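Local coordinates for benzoylformate Decarboxylase (Polynucleobacter necessarius, PDB 4K9Q), which binds thiamine diphosphate with a magnesium ion and probably catalyses the decarboxylation of benzoylformate to benzaldehyde, at residues A354-L359 with V424-D429; A406-A411 with I439-Q444; V453-E458 with L482-Q487; D502-A507 with I520-T525. All blocks are in the same frame, centred on the assembly; numbering follows the deposited sequence.

Contact 1. Residues A354-L359 with V424-D429. With MG (magnesium ion), chain C; TPP (thiamine diphosphate), chain D.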
# COMPACT_ATOMS: atom_id res chain seq x y z
N ALA A 354 1.56 -17.43 45.42
CA ALA A 354 0.62 -17.69 46.50
C ALA A 354 -0.74 -17.08 46.19
O ALA A 354 -1.78 -17.68 46.46
CB ALA A 354 1.16 -17.17 47.82
N VAL A 355 -0.74 -15.88 45.63
CA VAL A 355 -1.98 -15.24 45.19
C VAL A 355 -2.72 -16.16 44.21
O VAL A 355 -3.92 -16.41 44.36
CB VAL A 355 -1.72 -13.86 44.54
CG1 VAL A 355 -3.00 -13.30 43.91
CG2 VAL A 355 -1.15 -12.89 45.57
N LEU A 356 -1.99 -16.68 43.23
CA LEU A 356 -2.57 -17.59 42.25
C LEU A 356 -3.13 -18.86 42.89
O LEU A 356 -4.23 -19.30 42.55
CB LEU A 356 -1.55 -17.94 41.17
CG LEU A 356 -1.19 -16.80 40.22
CD1 LEU A 356 0.12 -17.12 39.54
CD2 LEU A 356 -2.32 -16.53 39.21
N GLU A 357 -2.39 -19.45 43.83
CA GLU A 357 -2.86 -20.63 44.56
C GLU A 357 -4.17 -20.36 45.29
O GLU A 357 -5.07 -21.21 45.29
CB GLU A 357 -1.82 -21.09 45.57
CG GLU A 357 -0.59 -21.74 44.96
CD GLU A 357 0.43 -22.07 46.03
OE1 GLU A 357 0.07 -22.83 46.95
OE2 GLU A 357 1.56 -21.54 45.97
N VAL A 358 -4.28 -19.19 45.91
CA VAL A 358 -5.51 -18.81 46.61
C VAL A 358 -6.69 -18.70 45.64
O VAL A 358 -7.81 -19.13 45.93
CB VAL A 358 -5.33 -17.51 47.42
CG1 VAL A 358 -6.66 -17.01 47.96
CG2 VAL A 358 -4.35 -17.77 48.56
N LEU A 359 -6.44 -18.13 44.46
CA LEU A 359 -7.51 -18.05 43.47
C LEU A 359 -7.91 -19.45 43.00
O LEU A 359 -9.10 -19.77 42.94
CB LEU A 359 -7.06 -17.20 42.28
CG LEU A 359 -6.77 -15.73 42.56
CD1 LEU A 359 -6.29 -15.07 41.28
CD2 LEU A 359 -8.03 -15.05 43.07
N VAL A 424 -12.68 -15.10 34.89
CA VAL A 424 -11.69 -14.61 35.83
C VAL A 424 -10.48 -14.12 35.05
O VAL A 424 -9.91 -14.86 34.25
CB VAL A 424 -11.27 -15.71 36.80
CG1 VAL A 424 -10.21 -15.21 37.76
CG2 VAL A 424 -12.49 -16.20 37.59
N THR A 425 -10.09 -12.87 35.27
CA THR A 425 -9.09 -12.22 34.41
C THR A 425 -7.89 -11.73 35.23
O THR A 425 -8.03 -10.84 36.08
CB THR A 425 -9.75 -11.06 33.61
OG1 THR A 425 -10.92 -11.56 32.93
CG2 THR A 425 -8.78 -10.50 32.58
N LEU A 426 -6.72 -12.32 34.97
CA LEU A 426 -5.50 -12.01 35.73
C LEU A 426 -4.76 -10.88 35.01
O LEU A 426 -4.25 -11.08 33.90
CB LEU A 426 -4.60 -13.24 35.80
CG LEU A 426 -5.29 -14.55 36.25
CD1 LEU A 426 -4.34 -15.76 36.12
CD2 LEU A 426 -5.85 -14.42 37.66
N MET A 427 -4.70 -9.70 35.62
CA MET A 427 -4.21 -8.50 34.93
C MET A 427 -3.01 -7.90 35.65
O MET A 427 -3.02 -7.76 36.86
CB MET A 427 -5.30 -7.43 34.89
CG MET A 427 -6.53 -7.78 34.07
SD MET A 427 -6.17 -8.00 32.32
CE MET A 427 -5.31 -6.46 31.93
N GLY A 428 -2.00 -7.49 34.90
CA GLY A 428 -0.96 -6.67 35.49
C GLY A 428 -1.46 -5.24 35.67
O GLY A 428 -2.39 -4.82 34.97
N ASP A 429 -0.86 -4.49 36.59
CA ASP A 429 -1.27 -3.10 36.78
C ASP A 429 -0.96 -2.19 35.57
O ASP A 429 -1.75 -1.31 35.25
CB ASP A 429 -0.77 -2.50 38.12
CG ASP A 429 0.73 -2.62 38.32
OD1 ASP A 429 1.39 -3.40 37.62
OD2 ASP A 429 1.26 -1.93 39.22
MG MG C . 3.10 -4.60 36.89
N1' TPP D . 2.45 -1.39 24.51
C2' TPP D . 1.61 -2.35 23.96
CM2 TPP D . 0.33 -1.94 23.29
N3' TPP D . 1.94 -3.69 24.01
C4' TPP D . 3.11 -4.09 24.61
N4' TPP D . 3.43 -5.38 24.63
C5' TPP D . 3.95 -3.14 25.19
C6' TPP D . 3.63 -1.78 25.13
C7' TPP D . 5.23 -3.57 25.85
N3 TPP D . 5.12 -4.28 27.11
C2 TPP D . 5.23 -5.66 27.26
S1 TPP D . 5.10 -6.17 28.78
C5 TPP D . 4.90 -4.66 29.32
C4 TPP D . 4.94 -3.69 28.32
CM4 TPP D . 4.78 -2.20 28.54
C6 TPP D . 4.74 -4.50 30.80
C7 TPP D . 3.52 -5.17 31.40
O7 TPP D . 3.44 -4.67 32.72
PA TPP D . 2.33 -5.20 33.75
O1A TPP D . 1.01 -5.33 33.03
O2A TPP D . 2.22 -4.26 34.92
O3A TPP D . 2.79 -6.70 34.10
PB TPP D . 4.04 -7.18 34.99
O1B TPP D . 5.14 -7.48 34.03
O2B TPP D . 3.58 -8.43 35.70
O3B TPP D . 4.47 -6.11 35.94
O HOH W 1 1.80 -6.50 37.37
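Leu426, on strand 423-428, pushes its forked end between Leu356 and Leu359, which lie one helical turn apart on helix 352-361. Each methyl of the fork has its own partner. CD1 of Leu426 meets CD2 of Leu356 at 3.8 Å, the two side chains crossing at a slant, while CD2 of Leu426 touches CD1 of Leu359 at 3.7 Å as those two chains slide past each other in opposite senses. With CG anti to its carbonyl carbon (chi1 -50°), Leu426 sets its two methyls against the two helix leucines. Met380 of helix 377-383 and Phe454 of the neighbouring strand 449-455 add to the same apolar layer, on Leu426 and Leu356 respectively.

The strand runs on to the cofactor site. CA of Gly428 passes 3.4 Å from O1A of thiamine diphosphate, and at the next residue OD1 of Asp429 binds magnesium at 2.2 Å, next to O2A of the diphosphate, with O3B on the opposite side of the metal. Helix and strand thus meet through methyl groups alone, which implies hydrophobic burial rather than directional bonding; the metal chemistry lies just beyond the strand's C-terminal end, where carboxylate and diphosphate oxygens gather around the cation.

Contact 2. Residues A406-A411 with I439-Q444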
# COMPACT_ATOMS: atom_id res chain seq x y z
N ALA A 406 -11.40 -8.10 26.01
CA ALA A 406 -11.75 -9.41 25.45
C ALA A 406 -12.51 -10.26 26.48
O ALA A 406 -13.42 -11.02 26.11
CB ALA A 406 -10.51 -10.15 24.94
N ALA A 407 -12.15 -10.11 27.75
CA ALA A 407 -12.84 -10.80 28.84
C ALA A 407 -14.33 -10.47 28.84
O ALA A 407 -15.16 -11.35 29.06
CB ALA A 407 -12.22 -10.43 30.18
N VAL A 408 -14.65 -9.20 28.61
CA VAL A 408 -16.05 -8.79 28.52
C VAL A 408 -16.73 -9.50 27.36
O VAL A 408 -17.87 -9.94 27.48
CB VAL A 408 -16.21 -7.25 28.38
CG1 VAL A 408 -17.66 -6.89 28.11
CG2 VAL A 408 -15.70 -6.54 29.64
N GLY A 409 -16.04 -9.61 26.23
CA GLY A 409 -16.61 -10.28 25.08
C GLY A 409 -16.83 -11.77 25.34
O GLY A 409 -17.85 -12.34 24.94
N LEU A 410 -15.87 -12.40 26.02
CA LEU A 410 -15.98 -13.81 26.39
C LEU A 410 -17.18 -14.00 27.33
O LEU A 410 -17.95 -14.95 27.18
CB LEU A 410 -14.68 -14.33 27.04
CG LEU A 410 -13.52 -14.49 26.04
CD1 LEU A 410 -12.16 -14.56 26.75
CD2 LEU A 410 -13.75 -15.71 25.14
N ALA A 411 -17.35 -13.06 28.25
CA ALA A 411 -18.50 -13.08 29.16
C ALA A 411 -19.84 -12.94 28.42
O ALA A 411 -20.81 -13.64 28.75
CB ALA A 411 -18.35 -11.99 30.23
N ILE A 439 -13.91 -1.75 31.16
CA ILE A 439 -14.67 -2.06 32.37
C ILE A 439 -16.11 -1.55 32.28
O ILE A 439 -17.05 -2.22 32.71
CB ILE A 439 -13.99 -1.46 33.62
CG1 ILE A 439 -12.59 -2.05 33.80
CG2 ILE A 439 -14.82 -1.71 34.87
CD1 ILE A 439 -11.78 -1.38 34.90
N TYR A 440 -16.27 -0.36 31.71
CA TYR A 440 -17.58 0.25 31.58
C TYR A 440 -18.56 -0.68 30.86
O TYR A 440 -19.71 -0.81 31.27
CB TYR A 440 -17.47 1.57 30.82
CG TYR A 440 -18.78 2.33 30.73
CD1 TYR A 440 -19.35 2.91 31.86
CD2 TYR A 440 -19.43 2.47 29.51
CE1 TYR A 440 -20.55 3.61 31.77
CE2 TYR A 440 -20.63 3.17 29.41
CZ TYR A 440 -21.18 3.74 30.55
OH TYR A 440 -22.36 4.43 30.42
N THR A 441 -18.11 -1.32 29.79
CA THR A 441 -18.99 -2.20 29.03
C THR A 441 -19.37 -3.41 29.87
O THR A 441 -20.52 -3.84 29.85
CB THR A 441 -18.32 -2.64 27.72
OG1 THR A 441 -18.03 -1.48 26.93
CG2 THR A 441 -19.27 -3.55 26.93
N GLY A 442 -18.41 -3.95 30.60
CA GLY A 442 -18.69 -5.03 31.53
C GLY A 442 -19.79 -4.65 32.52
O GLY A 442 -20.73 -5.39 32.73
N VAL A 443 -19.65 -3.48 33.13
CA VAL A 443 -20.64 -3.03 34.10
C VAL A 443 -22.01 -2.80 33.46
O VAL A 443 -23.03 -3.29 33.96
CB VAL A 443 -20.15 -1.76 34.83
CG1 VAL A 443 -21.23 -1.24 35.75
CG2 VAL A 443 -18.89 -2.08 35.63
N GLN A 444 -22.03 -2.09 32.34
CA GLN A 444 -23.29 -1.74 31.69
C GLN A 444 -24.03 -2.96 31.15
O GLN A 444 -25.26 -2.99 31.16
CB GLN A 444 -23.06 -0.70 30.58
CG GLN A 444 -22.66 0.66 31.09
CD GLN A 444 -23.74 1.30 31.92
OE1 GLN A 444 -24.92 1.27 31.56
NE2 GLN A 444 -23.36 1.86 33.06
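Val408 of helix 403-417 packs against Thr441 and Gly442 of helix 438-445, a helix-to-helix contact in the alpha/beta fold of the C-terminal thiamine diphosphate-binding domain. Each helix leads into a strand of the central parallel sheet, the first into 423-428 and the second into 449-455.

Along the first helix, Ala407 turns to the sheet rather than to the other helix and rests on Val423 and Val449, as Ala411 does one turn later. Val408 comes between the two alanines in sequence, and its side chain carries the whole contact with segment 439-444. It also touches Tyr451, so it lies between the second helix and strand 449-455.

The backbones come close at Val408 and Gly442, whose CA atoms are 5.5 Å apart. Gly442, with no side chain, offers only main chain here, consistent with so close an approach. The two methyls of Val408 straddle this spot, each 3.9 Å from N of Gly442. Thr441 crosses Val408 at about a right angle and offers it only its methyl. The polar groups of the second helix look elsewhere: OG1 of Thr441 is hydrogen-bonded to the carbonyl of Leu43, and OH of Tyr440 to the carbonyl of Pro480 of the second subunit. The valine's branches divide their partners: CG1 lies 3.9 Å from CG2 of Thr441, and CG2 sits 3.8 Å from CA of Gly442.

Contact 3. Residues V453-E458 with L482-Q487. With MG (magnesium ion), chain C; TPP (thiamine diphosphate), chain D.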
# COMPACT_ATOMS: atom_id res chain seq x y z
N VAL A 453 -6.12 -7.78 39.79
CA VAL A 453 -4.99 -6.96 39.35
C VAL A 453 -3.77 -7.16 40.26
O VAL A 453 -3.82 -6.88 41.45
CB VAL A 453 -5.34 -5.46 39.31
CG1 VAL A 453 -4.16 -4.65 38.76
CG2 VAL A 453 -6.59 -5.22 38.50
N PHE A 454 -2.69 -7.65 39.67
CA PHE A 454 -1.44 -7.88 40.37
C PHE A 454 -0.62 -6.60 40.40
O PHE A 454 0.02 -6.24 39.42
CB PHE A 454 -0.67 -9.03 39.71
CG PHE A 454 -1.33 -10.37 39.89
CD1 PHE A 454 -2.52 -10.67 39.24
CD2 PHE A 454 -0.76 -11.33 40.71
CE1 PHE A 454 -3.14 -11.91 39.42
CE2 PHE A 454 -1.36 -12.57 40.88
CZ PHE A 454 -2.56 -12.86 40.24
N GLN A 455 -0.66 -5.89 41.52
CA GLN A 455 -0.06 -4.57 41.58
C GLN A 455 1.37 -4.57 42.13
O GLN A 455 1.58 -4.56 43.34
CB GLN A 455 -0.95 -3.59 42.35
CG GLN A 455 -0.41 -2.18 42.33
CD GLN A 455 -1.33 -1.18 42.99
OE1 GLN A 455 -1.67 -1.32 44.17
NE2 GLN A 455 -1.72 -0.17 42.25
N ASN A 456 2.36 -4.56 41.23
CA ASN A 456 3.76 -4.42 41.63
C ASN A 456 4.33 -3.02 41.35
O ASN A 456 5.52 -2.77 41.54
CB ASN A 456 4.66 -5.52 41.02
CG ASN A 456 4.56 -5.58 39.50
OD1 ASN A 456 3.99 -4.70 38.88
ND2 ASN A 456 5.12 -6.63 38.90
N GLU A 457 3.45 -2.11 40.93
CA GLU A 457 3.81 -0.72 40.64
C GLU A 457 4.95 -0.58 39.63
O GLU A 457 5.76 0.34 39.73
CB GLU A 457 4.13 0.04 41.93
CG GLU A 457 2.98 -0.05 42.91
CD GLU A 457 3.08 0.94 44.06
OE1 GLU A 457 4.12 0.93 44.75
OE2 GLU A 457 2.13 1.72 44.26
N GLU A 458 4.99 -1.48 38.66
CA GLU A 458 6.04 -1.46 37.64
C GLU A 458 5.63 -2.23 36.40
O GLU A 458 4.72 -3.04 36.44
CB GLU A 458 7.33 -2.07 38.22
CG GLU A 458 7.21 -3.57 38.51
CD GLU A 458 8.32 -4.12 39.41
OE1 GLU A 458 9.31 -3.40 39.68
OE2 GLU A 458 8.18 -5.29 39.86
N LEU A 482 -0.79 5.01 41.01
CA LEU A 482 -2.05 4.60 40.38
C LEU A 482 -3.00 4.08 41.45
O LEU A 482 -2.62 3.23 42.25
CB LEU A 482 -1.84 3.51 39.34
CG LEU A 482 -1.01 3.89 38.13
CD1 LEU A 482 -0.66 2.65 37.33
CD2 LEU A 482 -1.76 4.92 37.28
N ASP A 483 -4.22 4.60 41.46
CA ASP A 483 -5.25 4.09 42.37
C ASP A 483 -6.20 3.25 41.54
O ASP A 483 -7.14 3.76 40.92
CB ASP A 483 -6.00 5.22 43.07
CG ASP A 483 -7.00 4.72 44.13
OD1 ASP A 483 -7.38 3.53 44.08
OD2 ASP A 483 -7.40 5.51 45.01
N ILE A 484 -5.93 1.96 41.50
CA ILE A 484 -6.68 1.08 40.63
C ILE A 484 -8.08 0.80 41.18
O ILE A 484 -9.00 0.56 40.42
CB ILE A 484 -5.88 -0.20 40.35
CG1 ILE A 484 -4.55 0.20 39.67
CG2 ILE A 484 -6.67 -1.17 39.48
CD1 ILE A 484 -3.66 -0.97 39.30
N VAL A 485 -8.24 0.86 42.51
CA VAL A 485 -9.59 0.77 43.08
C VAL A 485 -10.46 1.89 42.53
O VAL A 485 -11.59 1.65 42.11
CB VAL A 485 -9.55 0.84 44.62
CG1 VAL A 485 -10.96 0.92 45.20
CG2 VAL A 485 -8.78 -0.38 45.17
N ALA A 486 -9.92 3.10 42.49
CA ALA A 486 -10.65 4.24 41.94
C ALA A 486 -10.99 4.05 40.46
O ALA A 486 -12.02 4.53 40.00
CB ALA A 486 -9.88 5.54 42.16
N GLN A 487 -10.12 3.36 39.71
CA GLN A 487 -10.41 3.06 38.30
C GLN A 487 -11.65 2.17 38.15
O GLN A 487 -12.49 2.42 37.29
CB GLN A 487 -9.20 2.42 37.60
CG GLN A 487 -8.03 3.37 37.46
CD GLN A 487 -6.81 2.75 36.78
OE1 GLN A 487 -6.58 1.54 36.85
NE2 GLN A 487 -6.01 3.60 36.15
MG MG C . 3.10 -4.60 36.89
N1' TPP D . 2.45 -1.39 24.51
C2' TPP D . 1.61 -2.35 23.96
CM2 TPP D . 0.33 -1.94 23.29
N3' TPP D . 1.94 -3.69 24.01
C4' TPP D . 3.11 -4.09 24.61
N4' TPP D . 3.43 -5.38 24.63
C5' TPP D . 3.95 -3.14 25.19
C6' TPP D . 3.63 -1.78 25.13
C7' TPP D . 5.23 -3.57 25.85
N3 TPP D . 5.12 -4.28 27.11
C2 TPP D . 5.23 -5.66 27.26
S1 TPP D . 5.10 -6.17 28.78
C5 TPP D . 4.90 -4.66 29.32
C4 TPP D . 4.94 -3.69 28.32
CM4 TPP D . 4.78 -2.20 28.54
C6 TPP D . 4.74 -4.50 30.80
C7 TPP D . 3.52 -5.17 31.40
O7 TPP D . 3.44 -4.67 32.72
PA TPP D . 2.33 -5.20 33.75
O1A TPP D . 1.01 -5.33 33.03
O2A TPP D . 2.22 -4.26 34.92
O3A TPP D . 2.79 -6.70 34.10
PB TPP D . 4.04 -7.18 34.99
O1B TPP D . 5.14 -7.48 34.03
O2B TPP D . 3.58 -8.43 35.70
O3B TPP D . 4.47 -6.11 35.94
O HOH W 1 1.80 -6.50 37.37
O HOH W 2 -4.66 0.59 43.95
O HOH W 3 0.84 2.69 41.64
O HOH W 4 -0.20 2.75 43.96
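Val453 and Ile484 make the apolar part of this contact, reaching toward each other tip to tip from strand 449-455 and the first turn of helix 484-490, with CG1 of Val453 3.8 Å from CD1 of Ile484. Gln455, its side chain extended, and Ile484 also come at each other from opposite directions, NE2 of Gln455 lying 3.6 Å from CD1 of Ile484.

Polar links across the interface run through water. One water accepts from N of Ile484 at 3.1 Å and, weakly, from NE2 of Gln455; two more lie between OE2 of Glu457 and the main chain of Leu482, one accepting from its N. Within the helical segment, Asp483 is the N-cap: its OD1 accepts from N of Ala486 at 3.0 Å, the donor standing well above the carboxylate plane.

Metal bonding occupies the far end of segment 453-458. OD1 of Asn456 (2.2 Å) and the main-chain O of Glu458 (2.3 Å) bind magnesium, and ND2 of Asn456 donates to O3B of thiamine diphosphate at 3.1 Å. Asp429, a water and two diphosphate oxygens complete six ligands, the cation site of the family's thiamine diphosphate motif, which begins at Gly-Asp-Gly and closes at this asparagine.

Contact 4. Residues D502-A507 with I520-T525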
# COMPACT_ATOMS: atom_id res chain seq x y z
N ASP A 502 -6.12 -13.98 53.19
CA ASP A 502 -7.48 -14.22 53.69
C ASP A 502 -8.46 -13.18 53.13
O ASP A 502 -9.59 -13.52 52.77
CB ASP A 502 -7.52 -14.24 55.22
CG ASP A 502 -8.88 -14.65 55.75
OD1 ASP A 502 -9.55 -13.83 56.40
OD2 ASP A 502 -9.29 -15.80 55.48
N GLU A 503 -8.04 -11.93 53.06
CA GLU A 503 -8.88 -10.90 52.45
C GLU A 503 -9.12 -11.21 50.98
O GLU A 503 -10.23 -11.02 50.47
CB GLU A 503 -8.24 -9.52 52.61
CG GLU A 503 -8.29 -8.99 54.05
CD GLU A 503 -7.64 -7.64 54.21
OE1 GLU A 503 -7.29 -7.01 53.19
OE2 GLU A 503 -7.48 -7.20 55.37
N LEU A 504 -8.08 -11.68 50.30
CA LEU A 504 -8.23 -12.08 48.90
C LEU A 504 -9.27 -13.19 48.76
O LEU A 504 -10.13 -13.13 47.89
CB LEU A 504 -6.90 -12.55 48.32
CG LEU A 504 -6.97 -13.14 46.91
CD1 LEU A 504 -7.48 -12.10 45.92
CD2 LEU A 504 -5.59 -13.62 46.52
N LYS A 505 -9.19 -14.21 49.61
CA LYS A 505 -10.16 -15.29 49.54
C LYS A 505 -11.58 -14.76 49.67
O LYS A 505 -12.47 -15.10 48.89
CB LYS A 505 -9.88 -16.35 50.61
CG LYS A 505 -10.97 -17.41 50.70
CD LYS A 505 -10.69 -18.39 51.82
CE LYS A 505 -11.86 -19.35 51.98
NZ LYS A 505 -11.62 -20.32 53.08
N THR A 506 -11.79 -13.91 50.67
CA THR A 506 -13.12 -13.36 50.92
C THR A 506 -13.62 -12.54 49.73
O THR A 506 -14.77 -12.67 49.31
CB THR A 506 -13.13 -12.47 52.17
OG1 THR A 506 -12.72 -13.24 53.30
CG2 THR A 506 -14.53 -11.92 52.41
N ALA A 507 -12.76 -11.69 49.20
CA ALA A 507 -13.14 -10.84 48.07
C ALA A 507 -13.44 -11.66 46.81
O ALA A 507 -14.39 -11.35 46.07
CB ALA A 507 -12.05 -9.81 47.80
N ILE A 520 -10.49 -6.60 41.86
CA ILE A 520 -9.80 -6.92 43.10
C ILE A 520 -8.33 -6.59 42.93
O ILE A 520 -7.64 -7.20 42.12
CB ILE A 520 -9.96 -8.41 43.45
CG1 ILE A 520 -11.45 -8.75 43.55
CG2 ILE A 520 -9.23 -8.74 44.75
CD1 ILE A 520 -11.76 -10.22 43.77
N VAL A 521 -7.85 -5.60 43.67
CA VAL A 521 -6.46 -5.16 43.54
C VAL A 521 -5.61 -5.84 44.61
O VAL A 521 -5.92 -5.77 45.81
CB VAL A 521 -6.36 -3.61 43.64
CG1 VAL A 521 -4.92 -3.14 43.45
CG2 VAL A 521 -7.31 -2.94 42.63
N VAL A 522 -4.55 -6.52 44.17
CA VAL A 522 -3.67 -7.25 45.07
C VAL A 522 -2.25 -6.69 44.98
O VAL A 522 -1.57 -6.87 43.96
CB VAL A 522 -3.64 -8.75 44.70
CG1 VAL A 522 -2.89 -9.54 45.78
CG2 VAL A 522 -5.05 -9.28 44.49
N PRO A 523 -1.81 -5.98 46.02
CA PRO A 523 -0.41 -5.53 46.02
C PRO A 523 0.51 -6.74 46.16
O PRO A 523 0.29 -7.59 47.03
CB PRO A 523 -0.31 -4.66 47.28
CG PRO A 523 -1.70 -4.43 47.73
CD PRO A 523 -2.53 -5.57 47.23
N ILE A 524 1.53 -6.83 45.31
CA ILE A 524 2.47 -7.93 45.39
C ILE A 524 3.89 -7.40 45.47
O ILE A 524 4.14 -6.22 45.24
CB ILE A 524 2.34 -8.91 44.19
CG1 ILE A 524 2.54 -8.16 42.86
CG2 ILE A 524 0.98 -9.61 44.23
CD1 ILE A 524 2.77 -9.08 41.66
N THR A 525 4.82 -8.29 45.81
CA THR A 525 6.23 -7.96 45.82
C THR A 525 6.64 -7.39 44.46
O THR A 525 6.09 -7.77 43.42
CB THR A 525 7.07 -9.20 46.15
OG1 THR A 525 8.46 -8.86 46.13
CG2 THR A 525 6.78 -10.32 45.15
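Leu504 is the main bump of helix 501-513, and the hollow it enters lies between Ile520 and Val522 on strand 517-523. Its CD1 settles 4.0 Å from CG2 of Ile520 and equally 4.0 Å from CG2 of Val522; the leucine side chain crosses both at about a right angle. CG of Leu504 is directed away from its backbone N (chi1 174°), which brings the methyl end nearer the strand than the start of the side chain would suggest.

One turn on, the relief is reversed. Ala507 is a shallow place on the helix, and Ile520 supplies the bump: its CD1 comes within 3.7 Å of O and 4.1 Å of CB of Ala507. The axes of segments 502-507 and 520-523 run nearly antiparallel, at 166°, and come within 9.9 Å.

The fit is that of a helix on its own sheet in a beta-alpha-beta unit, strand 494-497, helix 501-513, strand 517-523. Helix 352-361 lies alongside on the same face, where its Val355 touches both Leu504 and Val522. Across the sheet, Val521 faces the other way and packs on Ile484 and Val485 of helix 484-490, so strand 517-523 is sandwiched between helical layers.

How the contacts relate
From the N terminus, contact 1 opens at helix 352-361 and closes at strand 423-428, spanning 64 residues. Contact 2 starts inside that span and ends beyond it, so the two cross; it closes a loop of 27 residues and joins helices 403-417 and 438-445, which precede strands 423-428 and 449-455. Helix 403-417 touches strand 423-428. Contacts 3 and 4 follow in series, closing loops of 23 and 12 residues. Strands 423-428, 449-455 and 517-523, adjacent in one parallel sheet, link contacts 1, 3 and 4, and contacts 1 and 3 supply the protein's magnesium ligands between them. Helix 352-361 packing on helix 501-513 joins contact 1 to contact 4. Contacts 2 and 3 do not touch, but both reach the second subunit.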